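Local coordinates for NigD-like protein (Bacteroides vulgatus ATCC 8482, PDB 3K6O), which is of unknown function but belongs to the NigD-like family, pairing an N-terminal OB domain with a C-terminal beta-sandwich domain, at residues A[147-152]-A[200-205]; A[109-114]-A[187-192]; A[91-94]-A[100-103]; A[17-22]-A[117-122]. One frame throughout, in Å; residues are numbered along the deposited sequence.

Contacts 2 and 4 are the buried ones, made entirely by buried residues; contact 1 lies at the surface, and contact 3, partly buried, has its centre about 19 Å from the centre of the chain. Contacts 1 and 2 share strands: 186-191 supplies one side of contact 2 and runs between the two strands of contact 1. Contacts 2 and 4 meet through the antiparallel neighbours 107-113 and 117-125, where the Asp110-Arg121 salt bridge joins them. The chemistry follows position. Contact 2 is aliphatic sandwich core, contact 3 aliphatic around a short helix, contact 1 aromatic and aliphatic beside charged groups, while contact 4, between the OB and sandwich domains, is largely polar.

Contact 1 (A[147-152]-A[200-205]); sequences DGYAHL and TYIFSY
At the surface of the C-terminal beta sandwich, Tyr149 reaches Ile202 and Ser204 across an intervening strand. Strand 186-191 pairs in parallel with 149-157 and antiparallel with 199-204, which explains why the axes of 149-152 and 200-204 are 8.8 Å apart at 149° and no backbone hydrogen bond joins the two segments. The Tyr149 ring spans this gap. With chi1 at -83°, CG beside the backbone N, the ring is tipped toward 200-205 although the CB is not aimed there, and the side chains of Tyr149 and Ile202 cross at about a right angle. Tyr149 CE2 lies 3.9 Å from Ile202 CG2, an apolar contact, and 4.0 Å from Phe203 O. At the far end, Tyr149 OH comes within 4.1 Å of Ser204 CB. Lys188, on the strand between, makes a cation-pi contact with the same ring.

Asp147 braces the start of the strand. Its OD1 accepts from Tyr149 N at 3.0 Å, closing an Asx turn, with the donor well above the carboxylate plane. The same OD1 takes His151 NE2 at 2.9 Å; this second bond is nearly straight (169°), arrives on the syn side and lies in the imidazole plane. OD2 forms a salt bridge to Lys188. One carboxylate therefore engages the turn, the histidine and the lysine together, an arrangement that would be expected to favour its ionised form. The whole is a next-nearest-neighbour contact on one face of a beta sheet, led in by an Asx turn.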
loop_
_atom_site.group_PDB
_atom_site.type_symbol
_atom_site.label_atom_id
_atom_site.label_comp_id
_atom_site.label_asym_id
_atom_site.label_seq_id
_atom_site.Cartn_x
_atom_site.Cartn_y
_atom_site.Cartn_z
ATOM N N ASP A 147 2.800 23.203 9.894
ATOM C CA ASP A 147 3.006 23.420 8.449
ATOM C C ASP A 147 1.890 22.932 7.544
ATOM O O ASP A 147 2.022 22.995 6.327
ATOM C CB ASP A 147 4.348 22.802 8.007
ATOM C CG ASP A 147 4.380 21.276 8.132
ATOM O OD1 ASP A 147 3.353 20.662 8.510
ATOM O OD2 ASP A 147 5.437 20.685 7.835
ATOM N N GLY A 148 0.811 22.415 8.124
ATOM C CA GLY A 148 -0.323 21.875 7.346
ATOM C C GLY A 148 -0.138 20.517 6.673
ATOM O O GLY A 148 -1.011 20.088 5.909
ATOM N N TYR A 149 0.980 19.847 6.931
ATOM C CA TYR A 149 1.247 18.511 6.417
ATOM C C TYR A 149 1.012 17.500 7.524
ATOM O O TYR A 149 1.266 17.783 8.676
ATOM C CB TYR A 149 2.699 18.362 5.952
ATOM C CG TYR A 149 2.987 18.853 4.551
ATOM C CD1 TYR A 149 3.065 20.204 4.269
ATOM C CD2 TYR A 149 3.205 17.957 3.514
ATOM C CE1 TYR A 149 3.340 20.646 2.977
ATOM C CE2 TYR A 149 3.457 18.385 2.249
ATOM C CZ TYR A 149 3.519 19.720 1.969
ATOM O OH TYR A 149 3.772 20.124 0.685
ATOM N N ALA A 150 0.588 16.294 7.143
ATOM C CA ALA A 150 0.582 15.154 8.022
ATOM C C ALA A 150 2.025 14.694 8.186
ATOM O O ALA A 150 2.728 14.575 7.203
ATOM C CB ALA A 150 -0.249 14.026 7.400
ATOM N N HIS A 151 2.433 14.396 9.417
ATOM C CA HIS A 151 3.731 13.824 9.703
ATOM C C HIS A 151 3.642 12.409 10.321
ATOM O O HIS A 151 3.130 12.224 11.436
ATOM C CB HIS A 151 4.496 14.757 10.640
ATOM C CG HIS A 151 4.691 16.128 10.085
ATOM N ND1 HIS A 151 5.888 16.552 9.539
ATOM C CD2 HIS A 151 3.836 17.178 9.981
ATOM C CE1 HIS A 151 5.763 17.805 9.142
ATOM N NE2 HIS A 151 4.532 18.210 9.394
ATOM N N LEU A 152 4.140 11.431 9.568
ATOM C CA LEU A 152 4.129 10.002 9.924
ATOM C C LEU A 152 5.542 9.438 9.796
ATOM O O LEU A 152 6.426 10.026 9.092
ATOM C CB LEU A 152 3.188 9.226 8.987
ATOM C CG LEU A 152 1.746 9.677 8.991
ATOM C CD1 LEU A 152 0.895 8.967 7.899
ATOM C CD2 LEU A 152 1.101 9.600 10.380
ATOM N N THR A 200 13.159 12.298 4.686
ATOM C CA THR A 200 11.719 12.553 4.602
ATOM C C THR A 200 11.199 12.436 3.187
ATOM O O THR A 200 11.634 13.175 2.319
ATOM C CB THR A 200 11.406 13.978 5.075
ATOM O OG1 THR A 200 11.897 14.134 6.397
ATOM C CG2 THR A 200 9.932 14.245 5.110
ATOM N N TYR A 201 10.269 11.521 2.954
ATOM C CA TYR A 201 9.530 11.507 1.702
ATOM C C TYR A 201 8.417 12.553 1.862
ATOM O O TYR A 201 7.756 12.570 2.902
ATOM C CB TYR A 201 8.935 10.127 1.442
ATOM C CG TYR A 201 9.927 9.084 1.019
ATOM C CD1 TYR A 201 10.935 8.643 1.892
ATOM C CD2 TYR A 201 9.861 8.505 -0.256
ATOM C CE1 TYR A 201 11.849 7.681 1.496
ATOM C CE2 TYR A 201 10.771 7.520 -0.653
ATOM C CZ TYR A 201 11.756 7.129 0.233
ATOM O OH TYR A 201 12.648 6.172 -0.135
ATOM N N ILE A 202 8.240 13.421 0.867
ATOM C CA ILE A 202 7.229 14.475 0.896
ATOM C C ILE A 202 6.278 14.217 -0.283
ATOM O O ILE A 202 6.723 14.082 -1.425
ATOM C CB ILE A 202 7.857 15.902 0.756
ATOM C CG1 ILE A 202 8.855 16.146 1.899
ATOM C CG2 ILE A 202 6.781 16.963 0.767
ATOM C CD1 ILE A 202 9.856 17.346 1.719
ATOM N N PHE A 203 4.985 14.120 -0.005
ATOM C CA PHE A 203 3.977 14.057 -1.065
ATOM C C PHE A 203 2.941 15.149 -0.848
ATOM O O PHE A 203 2.265 15.162 0.179
ATOM C CB PHE A 203 3.270 12.710 -1.044
ATOM C CG PHE A 203 4.200 11.531 -1.126
ATOM C CD1 PHE A 203 4.676 11.087 -2.355
ATOM C CD2 PHE A 203 4.612 10.878 0.030
ATOM C CE1 PHE A 203 5.543 9.982 -2.443
ATOM C CE2 PHE A 203 5.474 9.763 -0.047
ATOM C CZ PHE A 203 5.937 9.323 -1.279
ATOM N N SER A 204 2.769 16.042 -1.818
ATOM C CA SER A 204 1.755 17.076 -1.688
ATOM C C SER A 204 0.381 16.530 -2.022
ATOM O O SER A 204 0.254 15.552 -2.770
ATOM C CB SER A 204 2.073 18.267 -2.600
ATOM O OG SER A 204 2.042 17.863 -3.948
ATOM N N TYR A 205 -0.637 17.129 -1.411
ATOM C CA TYR A 205 -2.040 16.841 -1.724
ATOM C C TYR A 205 -2.541 18.069 -2.461
ATOM O O TYR A 205 -2.119 19.178 -2.120
ATOM C CB TYR A 205 -2.848 16.664 -0.444
ATOM C CG TYR A 205 -2.563 15.423 0.339
ATOM C CD1 TYR A 205 -1.846 14.365 -0.191
ATOM C CD2 TYR A 205 -3.076 15.273 1.617
ATOM C CE1 TYR A 205 -1.628 13.213 0.536
ATOM C CE2 TYR A 205 -2.868 14.127 2.349
ATOM C CZ TYR A 205 -2.162 13.088 1.810
ATOM O OH TYR A 205 -2.020 11.927 2.531
#

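Contact 2 (A[109-114]-A[187-192]); sequences KDMWPS and IKVLVN
The backbones of 109-114 and 187-192 face each other without any hydrogen bond, the closest CA atoms, those of Met111 and Val189, standing 9.6 Å apart, a separation filled by side chains rather than bridged by strand pairing. Met111, a selenomethionine, does most of the filling. Its CG is anti to the backbone N (chi1 178°), which carries the chain straight out from strand 110-113, and a bend at the last torsion (chi3 -64°) then turns the methyl along the opposite strand. Met111 and Val189 meet tip to tip: Met111 SE is 3.9 Å from Val189 CG1 and 4.0 Å from Val189 CB. Past the bend, Met111 CE touches the next inward residue, 3.9 Å from Val191 CG2, while still lying 4.1 Å from Val189 CG1. Met111 and Val191 slide past one another in opposite directions, and the methyl is thereby held by both valines.

Alternation along 187-191 accounts for the selection: Ile187, Val189 and Val191 direct their CB atoms at 109-114, whereas Leu190 turns its CB away. Tyr201 of strand 199-204, Leu154 of 149-157, and Leu118 and Val120 of 117-125 also touch Met111, so the Met111 side chain has neighbours from both layers. At the start of 109-114, Lys109 and Asp110 both face Arg121 in a classic beta bulge, where the chain turns a corner. Apolar side chains pointing inward from two facing layers are characteristic of the hydrophobic core of a beta sandwich.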
loop_
_atom_site.group_PDB
_atom_site.type_symbol
_atom_site.label_atom_id
_atom_site.label_comp_id
_atom_site.label_asym_id
_atom_site.label_seq_id
_atom_site.Cartn_x
_atom_site.Cartn_y
_atom_site.Cartn_z
ATOM N N LYS A 109 11.904 0.251 -1.966
ATOM C CA LYS A 109 11.932 0.222 -3.430
ATOM C C LYS A 109 10.874 1.149 -4.044
ATOM O O LYS A 109 11.130 1.777 -5.048
ATOM C CB LYS A 109 11.763 -1.216 -3.947
ATOM C CG LYS A 109 12.975 -2.106 -3.722
ATOM C CD LYS A 109 13.083 -3.221 -4.756
ATOM C CE LYS A 109 14.493 -3.780 -4.815
ATOM N NZ LYS A 109 14.600 -5.016 -5.659
ATOM N N ASP A 110 9.678 1.223 -3.466
ATOM C CA ASP A 110 8.668 2.195 -3.906
ATOM C C ASP A 110 7.860 2.694 -2.716
ATOM O O ASP A 110 7.599 1.942 -1.800
ATOM C CB ASP A 110 7.694 1.576 -4.911
ATOM C CG ASP A 110 8.341 1.251 -6.214
ATOM O OD1 ASP A 110 8.514 2.177 -7.017
ATOM O OD2 ASP A 110 8.687 0.080 -6.428
HETATM N N MSE A 111 7.491 3.969 -2.728
HETATM C CA MSE A 111 6.496 4.460 -1.804
HETATM C C MSE A 111 5.658 5.541 -2.436
HETATM O O MSE A 111 6.194 6.485 -2.983
HETATM C CB MSE A 111 7.126 4.996 -0.521
HETATM C CG MSE A 111 6.045 5.578 0.485
HETATM SE SE MSE A 111 6.989 6.616 1.879
HETATM C CE MSE A 111 7.894 5.116 2.571
ATOM N N TRP A 112 4.338 5.416 -2.316
ATOM C CA TRP A 112 3.443 6.443 -2.817
ATOM C C TRP A 112 2.104 6.371 -2.107
ATOM O O TRP A 112 1.642 5.288 -1.756
ATOM C CB TRP A 112 3.256 6.315 -4.335
ATOM C CG TRP A 112 2.310 5.231 -4.773
ATOM C CD1 TRP A 112 1.049 5.394 -5.196
ATOM C CD2 TRP A 112 2.582 3.825 -4.840
ATOM N NE1 TRP A 112 0.508 4.184 -5.561
ATOM C CE2 TRP A 112 1.429 3.201 -5.329
ATOM C CE3 TRP A 112 3.697 3.038 -4.546
ATOM C CZ2 TRP A 112 1.336 1.815 -5.506
ATOM C CZ3 TRP A 112 3.609 1.643 -4.744
ATOM C CH2 TRP A 112 2.443 1.056 -5.225
ATOM N N PRO A 113 1.479 7.527 -1.889
ATOM C CA PRO A 113 0.113 7.540 -1.386
ATOM C C PRO A 113 -0.891 7.445 -2.511
ATOM O O PRO A 113 -0.630 7.904 -3.614
ATOM C CB PRO A 113 0.001 8.919 -0.723
ATOM C CG PRO A 113 0.889 9.799 -1.547
ATOM C CD PRO A 113 2.024 8.889 -2.060
ATOM N N SER A 114 -2.030 6.863 -2.200
ATOM C CA SER A 114 -3.218 6.917 -2.998
ATOM C C SER A 114 -4.303 7.548 -2.108
ATOM O O SER A 114 -4.030 7.917 -0.964
ATOM C CB SER A 114 -3.637 5.496 -3.373
ATOM O OG SER A 114 -3.887 4.753 -2.189
ATOM N N ILE A 187 1.572 14.943 2.905
ATOM C CA ILE A 187 2.053 14.033 3.912
ATOM C C ILE A 187 3.559 13.927 3.820
ATOM O O ILE A 187 4.126 13.951 2.732
ATOM C CB ILE A 187 1.367 12.663 3.774
ATOM C CG1 ILE A 187 1.770 11.716 4.858
ATOM C CG2 ILE A 187 1.699 11.949 2.445
ATOM C CD1 ILE A 187 0.984 10.377 4.652
ATOM N N LYS A 188 4.192 13.853 4.976
ATOM C CA LYS A 188 5.640 13.676 5.098
ATOM C C LYS A 188 5.895 12.389 5.864
ATOM O O LYS A 188 5.307 12.175 6.931
ATOM C CB LYS A 188 6.242 14.856 5.829
ATOM C CG LYS A 188 6.081 16.183 5.097
ATOM C CD LYS A 188 6.874 17.326 5.746
ATOM C CE LYS A 188 6.802 18.636 4.901
ATOM N NZ LYS A 188 7.488 19.799 5.568
ATOM N N VAL A 189 6.728 11.523 5.301
ATOM C CA VAL A 189 7.003 10.224 5.856
ATOM C C VAL A 189 8.511 10.019 6.120
ATOM O O VAL A 189 9.314 10.050 5.190
ATOM C CB VAL A 189 6.504 9.087 4.941
ATOM C CG1 VAL A 189 6.800 7.688 5.589
ATOM C CG2 VAL A 189 4.994 9.260 4.642
ATOM N N LEU A 190 8.873 9.827 7.387
ATOM C CA LEU A 190 10.267 9.643 7.772
ATOM C C LEU A 190 10.677 8.181 7.650
ATOM O O LEU A 190 9.955 7.276 8.100
ATOM C CB LEU A 190 10.528 10.103 9.221
ATOM C CG LEU A 190 10.797 11.591 9.471
ATOM C CD1 LEU A 190 10.650 11.925 10.958
ATOM C CD2 LEU A 190 12.205 12.044 8.969
ATOM N N VAL A 191 11.855 7.971 7.079
ATOM C CA VAL A 191 12.393 6.646 6.830
ATOM C C VAL A 191 13.848 6.591 7.255
ATOM O O VAL A 191 14.635 7.540 6.992
ATOM C CB VAL A 191 12.291 6.286 5.330
ATOM C CG1 VAL A 191 13.047 4.946 4.987
ATOM C CG2 VAL A 191 10.809 6.226 4.938
ATOM N N ASN A 192 14.209 5.478 7.877
ATOM C CA ASN A 192 15.588 5.194 8.191
ATOM C C ASN A 192 16.090 4.217 7.125
ATOM O O ASN A 192 15.759 3.031 7.152
ATOM C CB ASN A 192 15.682 4.617 9.592
ATOM C CG ASN A 192 17.113 4.503 10.086
ATOM O OD1 ASN A 192 18.054 4.986 9.456
ATOM N ND2 ASN A 192 17.281 3.836 11.204
#

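Contact 3 (A[91-94]-A[100-103]); sequences IGLN and SIGN
Apolar contact dominates where Ile101, the last residue of helix 98-101, meets Ile91 and Leu93 at the end of strand 75-93. The closest contacts converge on one methyl. Ile101 CD1 lies 3.6 Å from Leu93 CD1 and 3.7 Å from Ile91 CD1, touching both residues at once. The two isoleucines reach toward each other tip to tip, and Ile91 CD1 also comes to 4.0 Å from Ile101 CG1. Leu93 approaches at a slant instead; chi1 166° and chi2 60° together bring its CD1 to the helix although the CB itself is not aimed there.

Polar interaction across the segments is absent, the closest polar atom being Gly92 O, 4.0 Å from Ile101 CD1. The intervening loop supplies the hydrogen bonds: Asn97 ND2 donates to Gly92 O, and Asn97 OD1 accepts from Asn94 N. Beyond Ile101 the helix ends at Gly102, whose positive phi (77°) takes the chain out of helical geometry. Arg155 of strand 149-157 touches Leu93 and Ile101.

The division of labour is consistent with apolar burial holding the helix end to the strand, while Asn97 bonds the short connection to it.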
loop_
_atom_site.group_PDB
_atom_site.type_symbol
_atom_site.label_atom_id
_atom_site.label_comp_id
_atom_site.label_asym_id
_atom_site.label_seq_id
_atom_site.Cartn_x
_atom_site.Cartn_y
_atom_site.Cartn_z
ATOM N N ILE A 91 -0.515 3.108 13.660
ATOM C CA ILE A 91 -0.486 3.000 15.113
ATOM C C ILE A 91 0.181 4.226 15.747
ATOM O O ILE A 91 0.910 4.976 15.104
ATOM C CB ILE A 91 0.260 1.718 15.580
ATOM C CG1 ILE A 91 1.709 1.750 15.157
ATOM C CG2 ILE A 91 -0.420 0.420 15.050
ATOM C CD1 ILE A 91 2.590 0.597 15.849
ATOM N N GLY A 92 -0.019 4.364 17.054
ATOM C CA GLY A 92 0.616 5.411 17.854
ATOM C C GLY A 92 1.967 4.948 18.346
ATOM O O GLY A 92 2.105 3.815 18.801
ATOM N N LEU A 93 2.981 5.791 18.179
ATOM C CA LEU A 93 4.303 5.548 18.719
ATOM C C LEU A 93 4.456 6.401 19.979
ATOM O O LEU A 93 4.349 7.622 19.920
ATOM C CB LEU A 93 5.360 5.935 17.668
ATOM C CG LEU A 93 6.782 6.066 18.166
ATOM C CD1 LEU A 93 7.265 4.723 18.763
ATOM C CD2 LEU A 93 7.773 6.609 17.067
ATOM N N ASN A 94 4.707 5.768 21.117
ATOM C CA ASN A 94 4.814 6.463 22.390
ATOM C C ASN A 94 6.025 5.915 23.156
ATOM O O ASN A 94 6.627 4.984 22.710
ATOM C CB ASN A 94 3.491 6.321 23.140
ATOM C CG ASN A 94 3.133 4.888 23.422
ATOM O OD1 ASN A 94 3.889 4.166 24.079
ATOM N ND2 ASN A 94 1.973 4.465 22.974
ATOM N N SER A 100 9.777 -1.712 21.175
ATOM C CA SER A 100 9.271 -2.847 20.402
ATOM C C SER A 100 8.950 -2.440 18.957
ATOM O O SER A 100 8.970 -3.274 18.073
ATOM C CB SER A 100 8.063 -3.511 21.093
ATOM O OG SER A 100 7.223 -2.557 21.702
ATOM N N ILE A 101 8.664 -1.159 18.710
ATOM C CA ILE A 101 8.431 -0.719 17.340
ATOM C C ILE A 101 9.758 -0.588 16.543
ATOM O O ILE A 101 9.834 -0.965 15.365
ATOM C CB ILE A 101 7.631 0.604 17.290
ATOM C CG1 ILE A 101 6.160 0.389 17.685
ATOM C CG2 ILE A 101 7.669 1.219 15.895
ATOM C CD1 ILE A 101 5.400 1.704 17.916
ATOM N N GLY A 102 10.800 -0.089 17.190
ATOM C CA GLY A 102 12.125 -0.051 16.598
ATOM C C GLY A 102 12.267 1.077 15.569
ATOM O O GLY A 102 11.358 1.863 15.359
ATOM N N ASN A 103 13.452 1.162 14.970
ATOM C CA ASN A 103 13.699 2.051 13.865
ATOM C C ASN A 103 14.941 1.583 13.118
ATOM O O ASN A 103 15.861 2.345 12.862
ATOM C CB ASN A 103 13.882 3.481 14.354
ATOM C CG ASN A 103 13.845 4.481 13.219
ATOM O OD1 ASN A 103 13.245 4.227 12.140
ATOM N ND2 ASN A 103 14.502 5.624 13.432
#

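Contact 4 (A[17-22]-A[117-122]); sequences IAMATV and YLNVRF
Met19, a selenomethionine, begins the contact by extending its methyl toward Asn119, in a region where segment 17-22 belongs to the OB domain and 117-122 to the beta-sandwich domain. The backbones are well separated, with Met19 CA and Asn119 CA 9.1 Å apart, so side chains alone bridge the gap. Met19 CE comes to 4.3 Å from Asn119 OD1, a loose approach; that oxygen has its real partners elsewhere, accepting from Ser171 OG and Arg58 NH2.

Ala20 turns its CB away from 117-122, and the next inward residue is Thr21. Here the backbones stand further apart, Thr21 CA to Tyr117 CA being 10.6 Å, and the length of the tyrosine makes up the difference. The two side chains arrive from opposite directions. Thr21 OG1 lies 3.4 Å from Tyr117 OH and 3.6 Å from Tyr117 CE2, seated obliquely to the ring. With CG2 anti to the backbone N and OG1 beside it (chi1 -51°), both branches of Thr21 lie near the phenol oxygen, Thr21 CG2 being 3.5 Å from Tyr117 OH. Arg58 of strand 58-66 packs against Tyr117 and makes a weak hydrogen bond from NH1 to Thr21 OG1.

All four touching residues are buried, yet three of them carry polar groups. Arg58, bonded to Asn119 and weakly to Thr21, ties both segments together, consistent with a domain junction held by shared polar partners as well as by the methyl groups of Met19 and Thr21.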
loop_
_atom_site.group_PDB
_atom_site.type_symbol
_atom_site.label_atom_id
_atom_site.label_comp_id
_atom_site.label_asym_id
_atom_site.label_seq_id
_atom_site.Cartn_x
_atom_site.Cartn_y
_atom_site.Cartn_z
ATOM N N ILE A 17 -0.308 -3.838 -14.687
ATOM C CA ILE A 17 -0.001 -4.318 -13.370
ATOM C C ILE A 17 -0.272 -3.170 -12.382
ATOM O O ILE A 17 0.481 -2.182 -12.363
ATOM C CB ILE A 17 1.465 -4.798 -13.241
ATOM C CG1 ILE A 17 1.823 -5.820 -14.333
ATOM C CG2 ILE A 17 1.695 -5.395 -11.853
ATOM C CD1 ILE A 17 0.895 -7.052 -14.394
ATOM N N ALA A 18 -1.308 -3.310 -11.546
ATOM C CA ALA A 18 -1.664 -2.238 -10.606
ATOM C C ALA A 18 -2.388 -2.724 -9.359
ATOM O O ALA A 18 -2.951 -3.822 -9.333
ATOM C CB ALA A 18 -2.480 -1.137 -11.300
HETATM N N MSE A 19 -2.373 -1.873 -8.334
HETATM C CA MSE A 19 -3.114 -2.119 -7.108
HETATM C C MSE A 19 -4.617 -2.065 -7.359
HETATM O O MSE A 19 -5.097 -1.413 -8.304
HETATM C CB MSE A 19 -2.767 -1.070 -6.057
HETATM C CG MSE A 19 -1.300 -1.019 -5.658
HETATM SE SE MSE A 19 -0.847 -2.494 -4.492
HETATM C CE MSE A 19 -2.216 -2.544 -3.273
ATOM N N ALA A 20 -5.356 -2.762 -6.508
ATOM C CA ALA A 20 -6.779 -2.634 -6.464
ATOM C C ALA A 20 -7.311 -3.073 -5.117
ATOM O O ALA A 20 -6.651 -3.776 -4.362
ATOM C CB ALA A 20 -7.430 -3.452 -7.609
ATOM N N THR A 21 -8.515 -2.647 -4.807
ATOM C CA THR A 21 -9.176 -3.072 -3.599
ATOM C C THR A 21 -10.432 -3.778 -4.015
ATOM O O THR A 21 -11.163 -3.305 -4.857
ATOM C CB THR A 21 -9.520 -1.875 -2.674
ATOM O OG1 THR A 21 -8.356 -1.053 -2.474
ATOM C CG2 THR A 21 -10.007 -2.376 -1.286
ATOM N N VAL A 22 -10.650 -4.936 -3.436
ATOM C CA VAL A 22 -11.847 -5.708 -3.657
ATOM C C VAL A 22 -13.018 -5.015 -2.965
ATOM O O VAL A 22 -12.901 -4.535 -1.842
ATOM C CB VAL A 22 -11.672 -7.140 -3.086
ATOM C CG1 VAL A 22 -12.963 -7.974 -3.260
ATOM C CG2 VAL A 22 -10.473 -7.842 -3.722
ATOM N N TYR A 117 -4.547 4.911 0.895
ATOM C CA TYR A 117 -3.395 4.172 1.453
ATOM C C TYR A 117 -2.058 4.796 1.221
ATOM O O TYR A 117 -1.862 5.476 0.245
ATOM C CB TYR A 117 -3.298 2.758 0.873
ATOM C CG TYR A 117 -4.571 1.945 0.877
ATOM C CD1 TYR A 117 -4.924 1.159 1.973
ATOM C CD2 TYR A 117 -5.414 1.956 -0.224
ATOM C CE1 TYR A 117 -6.091 0.392 1.993
ATOM C CE2 TYR A 117 -6.601 1.177 -0.232
ATOM C CZ TYR A 117 -6.927 0.397 0.876
ATOM O OH TYR A 117 -8.064 -0.388 0.865
ATOM N N LEU A 118 -1.133 4.544 2.136
ATOM C CA LEU A 118 0.280 4.664 1.827
ATOM C C LEU A 118 0.777 3.273 1.389
ATOM O O LEU A 118 0.738 2.302 2.145
ATOM C CB LEU A 118 1.069 5.169 3.020
ATOM C CG LEU A 118 2.528 5.463 2.682
ATOM C CD1 LEU A 118 2.661 6.728 1.808
ATOM C CD2 LEU A 118 3.368 5.598 3.918
ATOM N N ASN A 119 1.252 3.216 0.152
ATOM C CA ASN A 119 1.688 1.994 -0.510
ATOM C C ASN A 119 3.192 1.934 -0.500
ATOM O O ASN A 119 3.869 2.850 -0.968
ATOM C CB ASN A 119 1.166 1.977 -1.937
ATOM C CG ASN A 119 -0.348 2.093 -1.972
ATOM O OD1 ASN A 119 -1.068 1.207 -1.473
ATOM N ND2 ASN A 119 -0.854 3.223 -2.507
ATOM N N VAL A 120 3.709 0.835 0.023
ATOM C CA VAL A 120 5.145 0.649 0.134
ATOM C C VAL A 120 5.580 -0.719 -0.439
ATOM O O VAL A 120 5.053 -1.749 -0.077
ATOM C CB VAL A 120 5.573 0.762 1.588
ATOM C CG1 VAL A 120 7.151 0.829 1.682
ATOM C CG2 VAL A 120 4.932 2.002 2.231
ATOM N N ARG A 121 6.544 -0.702 -1.346
ATOM C CA ARG A 121 7.213 -1.902 -1.763
ATOM C C ARG A 121 8.585 -1.806 -1.159
ATOM O O ARG A 121 9.236 -0.769 -1.285
ATOM C CB ARG A 121 7.307 -1.999 -3.282
ATOM C CG ARG A 121 7.899 -3.356 -3.744
ATOM C CD ARG A 121 7.658 -3.613 -5.216
ATOM N NE ARG A 121 8.526 -2.725 -5.962
ATOM C CZ ARG A 121 9.196 -3.045 -7.054
ATOM N NH1 ARG A 121 9.083 -4.248 -7.611
ATOM N NH2 ARG A 121 9.973 -2.130 -7.599
ATOM N N PHE A 122 9.024 -2.869 -0.492
ATOM C CA PHE A 122 10.259 -2.822 0.279
ATOM C C PHE A 122 10.882 -4.186 0.451
ATOM O O PHE A 122 10.278 -5.209 0.107
ATOM C CB PHE A 122 10.023 -2.192 1.651
ATOM C CG PHE A 122 9.223 -3.053 2.617
ATOM C CD1 PHE A 122 7.862 -3.262 2.439
ATOM C CD2 PHE A 122 9.829 -3.618 3.735
ATOM C CE1 PHE A 122 7.133 -4.032 3.328
ATOM C CE2 PHE A 122 9.090 -4.393 4.641
ATOM C CZ PHE A 122 7.731 -4.588 4.434
#